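Local coordinates for protein transcriptional regulator, ROK family (Vibrio cholerae O1 biovar eltor, PDB 1Z05) that probably binds DNA as a zinc-containing transcriptional regulator related to Mlc and linked to the control of carbohydrate metabolism, at residues I36-A41 / D419-M424; L47-G52 / L101-L106; E308-A313 / D329-A334; K360-G365 / K395-R400. All blocks are in the same frame, centred on the assembly; numbering follows the deposited sequence.

Helix 35-51, at the start of the modelled chain, takes part in two contacts. With its first turns it meets the turn before the last helix, and this contact 1 closes a loop around nearly the whole chain, inside which the other three are nested. Its last turns pack on strand 99-103 in contact 2, a short closure within the N-terminal region, which probably binds DNA. Contacts 3 and 4 follow in series, without crossing. Contact 3 ties the loop after helix 293-305 to the start of helix 332-356, and contact 4 pairs the next strand, 360-364, with 395-398. Contacts 1 and 3 lie far apart, about 56 Å between centres, on opposite sides of the chain's centre.

Contact 1. Residues I36-A41 / D419-M424; sequences IKQINA and DGLLLM
Q38 lays its side chain flat on the turn at G420 and L421. One face of its carboxamide is covered by L421, whose CA stands 3.7 Å from Q38 CD and whose CB sits over OE1, on the same face. Further back, Q38 CG rests over the face of the G420-L421 peptide, 3.4 Å from G420 C. With CG anti to the backbone N (chi1 -168°) and an extended chain, a glutamine can reach along this surface. G420, lacking a side chain, lets the backbones close in: its CA-H points almost straight at Q38 O, CA to O 3.4 Å. Its positive phi also suits the tight bend between helices 407-418 and 421-428, and it occupies the N-cap position of the second. M424 folds back at chi2 and chi3 to set CE 3.7 Å from A41 CB, while its CG covers Q38 CA; flexible methionine beside small alanine gives a snug apolar fit. L423 CD1 approaches A41 O at 3.4 Å. The charged ends turn to other partners, K37 to E76 and D419 to R255. No conventional hydrogen bond crosses between the segments, so the first and last helices are joined by shape, dispersion and the C-H···O contact.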
# COMPACT_ATOMS: atom_id res chain seq x y z
N ILE A 36 -8.35 -21.70 1.37
CA ILE A 36 -9.65 -21.79 2.02
C ILE A 36 -9.49 -21.96 3.53
O ILE A 36 -9.79 -21.05 4.32
CB ILE A 36 -10.45 -22.99 1.44
CG1 ILE A 36 -10.45 -22.94 -0.10
CG2 ILE A 36 -11.88 -23.03 1.99
CD1 ILE A 36 -10.31 -24.29 -0.76
N LYS A 37 -8.99 -23.14 3.92
CA LYS A 37 -8.79 -23.50 5.32
C LYS A 37 -7.77 -22.59 5.98
O LYS A 37 -7.95 -22.16 7.12
CB LYS A 37 -8.33 -24.96 5.42
CG LYS A 37 -9.36 -26.00 4.99
CD LYS A 37 -8.76 -27.41 4.99
CE LYS A 37 -8.48 -27.92 6.40
NZ LYS A 37 -7.69 -29.18 6.39
N GLN A 38 -6.70 -22.30 5.24
CA GLN A 38 -5.56 -21.51 5.71
C GLN A 38 -6.00 -20.22 6.41
O GLN A 38 -5.65 -20.00 7.57
CB GLN A 38 -4.63 -21.19 4.54
CG GLN A 38 -3.28 -20.63 4.93
CD GLN A 38 -2.45 -20.21 3.73
OE1 GLN A 38 -2.01 -19.05 3.64
NE2 GLN A 38 -2.23 -21.13 2.80
N ILE A 39 -6.77 -19.39 5.71
CA ILE A 39 -7.22 -18.10 6.24
C ILE A 39 -8.00 -18.23 7.56
O ILE A 39 -7.71 -17.52 8.53
CB ILE A 39 -8.01 -17.29 5.16
CG1 ILE A 39 -7.04 -16.60 4.19
CG2 ILE A 39 -8.97 -16.28 5.79
CD1 ILE A 39 -5.84 -15.90 4.86
N ASN A 40 -8.95 -19.15 7.60
CA ASN A 40 -9.78 -19.33 8.78
C ASN A 40 -9.00 -19.91 9.95
O ASN A 40 -9.21 -19.51 11.10
CB ASN A 40 -11.00 -20.19 8.46
CG ASN A 40 -12.06 -19.43 7.71
OD1 ASN A 40 -12.12 -18.20 7.76
ND2 ASN A 40 -12.93 -20.15 7.02
N ALA A 41 -8.09 -20.83 9.65
CA ALA A 41 -7.21 -21.39 10.67
C ALA A 41 -6.36 -20.30 11.31
O ALA A 41 -6.23 -20.26 12.53
CB ALA A 41 -6.33 -22.49 10.07
N ASP A 419 -1.60 -15.59 9.41
CA ASP A 419 -2.10 -15.74 8.05
C ASP A 419 -2.53 -17.19 7.82
O ASP A 419 -3.23 -17.47 6.85
CB ASP A 419 -1.07 -15.30 7.01
CG ASP A 419 -0.82 -13.79 7.01
OD1 ASP A 419 -1.59 -13.04 7.64
OD2 ASP A 419 0.16 -13.36 6.36
N GLY A 420 -2.11 -18.09 8.71
CA GLY A 420 -2.48 -19.51 8.65
C GLY A 420 -1.53 -20.35 7.80
O GLY A 420 -1.59 -21.58 7.84
N LEU A 421 -0.66 -19.68 7.04
CA LEU A 421 0.30 -20.37 6.17
C LEU A 421 1.16 -21.38 6.94
O LEU A 421 1.27 -22.55 6.55
CB LEU A 421 1.19 -19.36 5.43
CG LEU A 421 2.04 -19.85 4.24
CD1 LEU A 421 2.22 -18.75 3.20
CD2 LEU A 421 3.40 -20.39 4.68
N LEU A 422 1.76 -20.92 8.03
CA LEU A 422 2.67 -21.76 8.80
C LEU A 422 1.92 -22.83 9.58
O LEU A 422 2.40 -23.96 9.69
CB LEU A 422 3.55 -20.92 9.73
CG LEU A 422 4.68 -21.66 10.45
CD1 LEU A 422 5.52 -22.50 9.48
CD2 LEU A 422 5.55 -20.67 11.21
N LEU A 423 0.74 -22.49 10.09
CA LEU A 423 -0.12 -23.47 10.75
C LEU A 423 -0.37 -24.69 9.86
O LEU A 423 -0.25 -25.82 10.31
CB LEU A 423 -1.47 -22.87 11.14
CG LEU A 423 -1.53 -21.72 12.14
CD1 LEU A 423 -2.97 -21.33 12.33
CD2 LEU A 423 -0.89 -22.12 13.47
N MET A 424 -0.70 -24.44 8.60
CA MET A 424 -1.03 -25.52 7.69
C MET A 424 0.20 -26.36 7.39
O MET A 424 0.10 -27.58 7.28
CB MET A 424 -1.70 -24.99 6.42
CG MET A 424 -3.08 -24.36 6.64
SD MET A 424 -4.36 -25.47 7.29
CE MET A 424 -4.18 -25.29 9.07

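Contact 2. Residues L47-G52 / L101-L106; sequences LIDQKG and LQTNNL
D49 and T103 are brought together by their first torsions. The aspartate CG stands anti to the backbone N (chi1 -165°), which swings the carboxylate toward T103, while T103 holds OG1 between its own N and carbonyl carbon (chi1 51°) and lays CG2 on the helix, 3.5 Å from D49 CA. D49 OD1 lies 3.3 Å from T103 OG1, and the other oxygen, OD2, is held by K414 and Y418. Threonine suits the place because its methyl packs while its hydroxyl meets polar groups. I48 fits its CG2 branch against the strand backbone, 3.5 Å from both L101 O and Q102 C. At the helix end G52, without a side chain, brings its CA to 3.4 Å from L101 O. No clear direct hydrogen bond joins the segments; waters do the bridging. One donates to I48 O at 2.6 Å and accepts from T103 N, another joins D49 O to T103 OG1, and a third accepts from Q102 NE2 at 2.6 Å and gives a weak bond to G52 O. The last turn of helix 35-51 crosses strand 99-103 at 90°, their axes 6.7 Å apart. I48 and L101 are walled by I83 of the paired strand 83-86, with helices 56-63 and 67-79 behind, a layout consistent with a winged helix-turn-helix whose two-stranded wing packs on its first helix.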
# COMPACT_ATOMS: atom_id res chain seq x y z
N LEU A 47 -7.05 -15.34 17.38
CA LEU A 47 -7.99 -15.12 18.49
C LEU A 47 -7.56 -15.86 19.76
O LEU A 47 -7.54 -15.28 20.85
CB LEU A 47 -9.41 -15.53 18.09
CG LEU A 47 -10.19 -14.51 17.24
CD1 LEU A 47 -11.51 -15.12 16.75
CD2 LEU A 47 -10.45 -13.22 18.01
N ILE A 48 -7.19 -17.14 19.61
CA ILE A 48 -6.72 -17.96 20.73
C ILE A 48 -5.42 -17.40 21.34
O ILE A 48 -5.28 -17.33 22.57
CB ILE A 48 -6.52 -19.43 20.29
CG1 ILE A 48 -7.86 -20.03 19.86
CG2 ILE A 48 -5.95 -20.26 21.42
CD1 ILE A 48 -7.74 -21.33 19.10
N ASP A 49 -4.50 -16.98 20.47
CA ASP A 49 -3.22 -16.44 20.91
C ASP A 49 -3.41 -15.16 21.74
O ASP A 49 -2.79 -14.98 22.79
CB ASP A 49 -2.31 -16.18 19.70
CG ASP A 49 -0.85 -15.97 20.09
OD1 ASP A 49 -0.40 -16.53 21.10
OD2 ASP A 49 -0.16 -15.23 19.36
N GLN A 50 -4.29 -14.29 21.26
CA GLN A 50 -4.49 -12.99 21.88
C GLN A 50 -5.54 -12.96 22.98
O GLN A 50 -5.51 -12.09 23.85
CB GLN A 50 -4.82 -11.94 20.80
CG GLN A 50 -3.62 -11.61 19.91
CD GLN A 50 -3.94 -10.64 18.79
OE1 GLN A 50 -5.11 -10.44 18.43
NE2 GLN A 50 -2.90 -10.05 18.21
N LYS A 51 -6.48 -13.91 22.96
CA LYS A 51 -7.62 -13.88 23.88
C LYS A 51 -7.81 -15.14 24.74
O LYS A 51 -8.64 -15.15 25.63
CB LYS A 51 -8.92 -13.60 23.12
CG LYS A 51 -9.10 -12.17 22.66
CD LYS A 51 -10.40 -12.02 21.88
CE LYS A 51 -10.55 -10.63 21.29
NZ LYS A 51 -9.49 -10.32 20.27
N GLY A 52 -7.05 -16.20 24.46
CA GLY A 52 -7.15 -17.45 25.24
C GLY A 52 -6.80 -17.24 26.71
O GLY A 52 -6.05 -16.32 27.03
N LEU A 101 -9.43 -22.83 25.18
CA LEU A 101 -8.28 -23.03 24.29
C LEU A 101 -7.22 -21.94 24.44
O LEU A 101 -7.53 -20.75 24.54
CB LEU A 101 -8.75 -23.12 22.83
CG LEU A 101 -9.61 -24.34 22.49
CD1 LEU A 101 -10.53 -24.04 21.32
CD2 LEU A 101 -8.75 -25.56 22.21
N GLN A 102 -5.96 -22.38 24.49
CA GLN A 102 -4.80 -21.50 24.54
C GLN A 102 -3.74 -22.00 23.56
O GLN A 102 -3.71 -23.19 23.23
CB GLN A 102 -4.17 -21.46 25.93
CG GLN A 102 -5.10 -21.05 27.06
CD GLN A 102 -4.39 -21.07 28.41
OE1 GLN A 102 -4.46 -22.04 29.14
NE2 GLN A 102 -3.67 -20.00 28.71
N THR A 103 -2.87 -21.11 23.11
CA THR A 103 -1.77 -21.54 22.27
C THR A 103 -0.81 -22.39 23.10
O THR A 103 -0.58 -22.11 24.29
CB THR A 103 -1.02 -20.36 21.62
OG1 THR A 103 -0.67 -19.42 22.64
CG2 THR A 103 -1.91 -19.67 20.62
N ASN A 104 -0.26 -23.42 22.47
CA ASN A 104 0.65 -24.35 23.10
C ASN A 104 2.06 -24.12 22.53
O ASN A 104 2.57 -24.95 21.78
CB ASN A 104 0.17 -25.78 22.84
CG ASN A 104 0.96 -26.82 23.61
OD1 ASN A 104 1.60 -26.53 24.63
ND2 ASN A 104 0.90 -28.06 23.14
N ASN A 105 2.66 -22.99 22.89
CA ASN A 105 3.96 -22.57 22.34
C ASN A 105 5.16 -23.36 22.81
O ASN A 105 6.16 -23.45 22.10
CB ASN A 105 4.21 -21.08 22.62
CG ASN A 105 3.45 -20.15 21.67
OD1 ASN A 105 2.86 -20.60 20.69
ND2 ASN A 105 3.48 -18.86 21.95
N LEU A 106 5.08 -23.91 24.02
CA LEU A 106 6.21 -24.57 24.65
C LEU A 106 6.59 -25.84 23.90
O LEU A 106 5.76 -26.74 23.73
CB LEU A 106 5.93 -24.86 26.13
CG LEU A 106 7.14 -25.07 27.05
CD1 LEU A 106 8.02 -23.81 27.13
CD2 LEU A 106 6.70 -25.49 28.45
O HOH W 1 -3.56 -18.35 24.18
O HOH W 2 -0.85 -16.76 24.08
O HOH W 3 2.23 -16.30 21.83
O HOH W 4 -3.08 -17.93 27.20

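Contact 3. Residues E308-A313 / D329-A334; sequences EPSCLA and DGDPLA
Hydrogen bonds converge on the buried carboxylate of D331. S310 OG donates to D331 OD2 at 2.8 Å, on the syn side and 33° out of the carboxylate plane, while C311 N reaches OD1 at 3.1 Å from above that plane in a nearly straight bond of 169°. From the face opposite S310, A334 N also grips OD2. An aspartate fits here because its short chain, with CG anti to the backbone N (chi1 -179°), serves the loop and its own helix together. D331 is the N-cap of helix 332-356, and the bond from A334 N is its capping bond; just before it, G330 with positive phi is the C-prime residue of the Schellman motif that ends helix 320-328. S310 adds an ST turn, its OG accepting from L312 N at 3.0 Å, at the start of a type I turn running to A313. With so many donors and a helix N terminus beside it, the carboxylate is probably charged. One water bridges as well, donating to P309 O and D331 OD1 and accepting from L333 N. The apolar contacts flank this network. L333 CD2 covers S310 CB at 3.6 Å, L312 CD1 meets A334 CB at 4.3 Å, and both leucines pack on I304 of helix 293-305. Polar groups add van der Waals contacts: C311 SG lies 3.6 Å from D331 CG, and E308, salt-bridged to R303, sets OE1 3.8 Å from L333 CD1.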
# COMPACT_ATOMS: atom_id res chain seq x y z
N GLU A 308 36.10 25.11 12.67
CA GLU A 308 35.00 25.27 13.63
C GLU A 308 35.33 24.53 14.93
O GLU A 308 35.71 23.37 14.90
CB GLU A 308 33.67 24.78 13.05
CG GLU A 308 33.15 25.67 11.93
CD GLU A 308 31.73 25.34 11.52
OE1 GLU A 308 30.83 25.31 12.40
OE2 GLU A 308 31.49 25.14 10.31
N PRO A 309 35.17 25.22 16.09
CA PRO A 309 35.56 24.61 17.36
C PRO A 309 34.64 23.48 17.79
O PRO A 309 33.42 23.52 17.55
CB PRO A 309 35.51 25.78 18.35
CG PRO A 309 34.55 26.73 17.76
CD PRO A 309 34.62 26.57 16.27
N SER A 310 35.21 22.45 18.42
CA SER A 310 34.44 21.30 18.87
C SER A 310 35.28 20.45 19.79
O SER A 310 36.50 20.41 19.67
CB SER A 310 33.98 20.44 17.69
OG SER A 310 33.26 19.29 18.12
N CYS A 311 34.60 19.74 20.70
CA CYS A 311 35.24 18.74 21.54
C CYS A 311 35.66 17.51 20.73
O CYS A 311 36.41 16.67 21.23
CB CYS A 311 34.30 18.34 22.69
SG CYS A 311 32.80 17.45 22.19
N LEU A 312 35.17 17.40 19.50
CA LEU A 312 35.54 16.33 18.59
C LEU A 312 36.79 16.63 17.76
O LEU A 312 37.27 15.76 17.03
CB LEU A 312 34.37 16.00 17.64
CG LEU A 312 33.06 15.44 18.23
CD1 LEU A 312 31.91 15.56 17.24
CD2 LEU A 312 33.23 13.99 18.70
N ALA A 313 37.33 17.84 17.89
CA ALA A 313 38.42 18.32 17.03
C ALA A 313 39.78 17.64 17.25
O ALA A 313 40.72 17.86 16.48
CB ALA A 313 38.57 19.84 17.16
N ASP A 329 25.81 15.78 25.03
CA ASP A 329 26.59 16.41 26.10
C ASP A 329 26.82 17.92 25.87
O ASP A 329 27.56 18.57 26.61
CB ASP A 329 27.93 15.69 26.29
CG ASP A 329 28.26 15.44 27.76
OD1 ASP A 329 28.45 16.42 28.52
OD2 ASP A 329 28.33 14.25 28.15
N GLY A 330 26.19 18.46 24.83
CA GLY A 330 26.13 19.91 24.63
C GLY A 330 27.16 20.55 23.70
O GLY A 330 27.30 21.78 23.71
N ASP A 331 27.87 19.75 22.91
CA ASP A 331 28.85 20.32 21.97
C ASP A 331 28.11 21.06 20.86
O ASP A 331 27.35 20.45 20.11
CB ASP A 331 29.76 19.23 21.37
CG ASP A 331 30.79 19.80 20.41
OD1 ASP A 331 31.64 20.60 20.86
OD2 ASP A 331 30.73 19.47 19.21
N PRO A 332 28.32 22.39 20.76
CA PRO A 332 27.59 23.22 19.79
C PRO A 332 27.66 22.71 18.35
O PRO A 332 26.63 22.67 17.67
CB PRO A 332 28.29 24.58 19.91
CG PRO A 332 28.77 24.61 21.33
CD PRO A 332 29.22 23.21 21.61
N LEU A 333 28.85 22.31 17.90
CA LEU A 333 29.00 21.77 16.54
C LEU A 333 28.18 20.48 16.31
O LEU A 333 27.45 20.39 15.33
CB LEU A 333 30.47 21.56 16.18
CG LEU A 333 30.75 20.96 14.78
CD1 LEU A 333 30.19 21.85 13.71
CD2 LEU A 333 32.24 20.75 14.56
N ALA A 334 28.31 19.52 17.21
CA ALA A 334 27.58 18.26 17.11
C ALA A 334 26.07 18.48 17.21
O ALA A 334 25.30 17.87 16.47
CB ALA A 334 28.05 17.29 18.19
O HOH W 5 31.42 22.85 19.23

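Contact 4. Residues K360-G365 / K395-R400; sequences KILIGG and KLVESR
Strands 360-364 and 395-398 run parallel with I361 opposite L396, L362 opposite V397 and I363 opposite E398, stitched by I361 N to K395 O, V397 N to I361 O, I363 N to V397 O (2.8 Å) and S399 N to I363 O (2.9 Å). On one face L396 inserts CD1 beside I361 CG2 at 3.5 Å and reaches I363 CG1 at 4.1 Å; branched isoleucines favour the extended backbone and give leucine a broad apolar seat. On the other face L362 CD2 and V397 CG2 lie side by side only 3.2 Å apart, tighter than usual. With CG1 anti to its carbonyl carbon (chi1 -47°), V397 has CG2 facing L362. K360 stretches its aliphatic chain across V397, with CE 3.9 Å from V397 CG2, and sends its amine on to D233 and H230. S399 OG, bonded to F401 O, accepts from a water that G365 N also holds. Y375 of helix 371-385 covers I363 and L396, while helix 217-228 packs against L362 and S399. Linked through that first helix in a beta-alpha-beta crossover, the strands are the last two of a 3-2-1-4-5 mixed sheet, the ribonuclease H-like core expected of ROK proteins in the ASKHA superfamily.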
# COMPACT_ATOMS: atom_id res chain seq x y z
N LYS A 360 1.16 7.20 13.43
CA LYS A 360 2.35 7.17 14.28
C LYS A 360 3.64 7.11 13.48
O LYS A 360 3.70 6.44 12.45
CB LYS A 360 2.27 5.99 15.25
CG LYS A 360 3.02 6.20 16.55
CD LYS A 360 2.67 5.08 17.52
CE LYS A 360 3.37 5.26 18.84
NZ LYS A 360 3.11 4.09 19.71
N ILE A 361 4.66 7.80 13.97
CA ILE A 361 5.99 7.79 13.36
C ILE A 361 6.99 7.22 14.35
O ILE A 361 7.10 7.71 15.48
CB ILE A 361 6.47 9.22 12.94
CG1 ILE A 361 5.44 9.93 12.05
CG2 ILE A 361 7.86 9.15 12.26
CD1 ILE A 361 5.10 9.20 10.76
N LEU A 362 7.72 6.18 13.93
CA LEU A 362 8.82 5.66 14.74
C LEU A 362 10.15 5.93 14.07
O LEU A 362 10.27 5.84 12.85
CB LEU A 362 8.69 4.15 14.98
CG LEU A 362 7.39 3.48 15.43
CD1 LEU A 362 7.68 2.05 15.88
CD2 LEU A 362 6.73 4.23 16.55
N ILE A 363 11.14 6.24 14.90
CA ILE A 363 12.50 6.49 14.45
C ILE A 363 13.41 5.36 14.97
O ILE A 363 13.41 5.05 16.15
CB ILE A 363 13.00 7.88 14.95
CG1 ILE A 363 12.02 9.00 14.52
CG2 ILE A 363 14.42 8.16 14.47
CD1 ILE A 363 11.97 9.26 12.99
N GLY A 364 14.17 4.76 14.07
CA GLY A 364 15.11 3.72 14.45
C GLY A 364 16.51 4.00 13.95
O GLY A 364 16.70 4.47 12.82
N GLY A 365 17.49 3.69 14.79
CA GLY A 365 18.90 3.85 14.42
C GLY A 365 19.71 4.39 15.59
O GLY A 365 19.13 4.84 16.59
N LYS A 395 2.43 11.21 17.21
CA LYS A 395 3.55 10.90 18.09
C LYS A 395 4.78 10.57 17.28
O LYS A 395 4.71 9.81 16.31
CB LYS A 395 3.20 9.72 19.02
CG LYS A 395 2.93 10.12 20.47
CD LYS A 395 1.65 10.94 20.61
CE LYS A 395 1.24 11.09 22.07
NZ LYS A 395 0.71 9.81 22.63
N LEU A 396 5.90 11.18 17.68
CA LEU A 396 7.22 10.83 17.17
C LEU A 396 7.96 10.05 18.25
O LEU A 396 8.33 10.62 19.27
CB LEU A 396 8.00 12.08 16.80
CG LEU A 396 9.26 11.93 15.95
CD1 LEU A 396 8.89 11.65 14.51
CD2 LEU A 396 10.10 13.19 16.01
N VAL A 397 8.16 8.75 18.05
CA VAL A 397 8.77 7.93 19.11
C VAL A 397 9.90 7.02 18.64
O VAL A 397 9.97 6.63 17.46
CB VAL A 397 7.71 7.13 19.96
CG1 VAL A 397 6.53 8.02 20.38
CG2 VAL A 397 7.21 5.92 19.24
N GLU A 398 10.78 6.69 19.58
CA GLU A 398 11.86 5.73 19.35
C GLU A 398 11.31 4.31 19.16
O GLU A 398 10.40 3.87 19.86
CB GLU A 398 12.86 5.77 20.52
CG GLU A 398 14.12 4.96 20.26
CD GLU A 398 15.11 4.97 21.43
OE1 GLU A 398 14.96 5.82 22.34
OE2 GLU A 398 16.04 4.13 21.43
N SER A 399 11.90 3.58 18.20
CA SER A 399 11.57 2.18 17.97
C SER A 399 11.99 1.35 19.17
O SER A 399 12.97 1.67 19.83
CB SER A 399 12.29 1.67 16.71
OG SER A 399 13.69 1.54 16.95
N ARG A 400 11.24 0.28 19.45
CA ARG A 400 11.61 -0.68 20.50
C ARG A 400 12.89 -1.45 20.16
O ARG A 400 13.75 -1.66 21.03
CB ARG A 400 10.43 -1.65 20.75
CG ARG A 400 10.73 -2.86 21.63
CD ARG A 400 11.09 -2.49 23.04
NE ARG A 400 11.37 -3.66 23.88
CZ ARG A 400 12.58 -4.21 24.04
NH1 ARG A 400 13.64 -3.72 23.40
NH2 ARG A 400 12.72 -5.26 24.83
O HOH W 6 16.56 2.58 17.53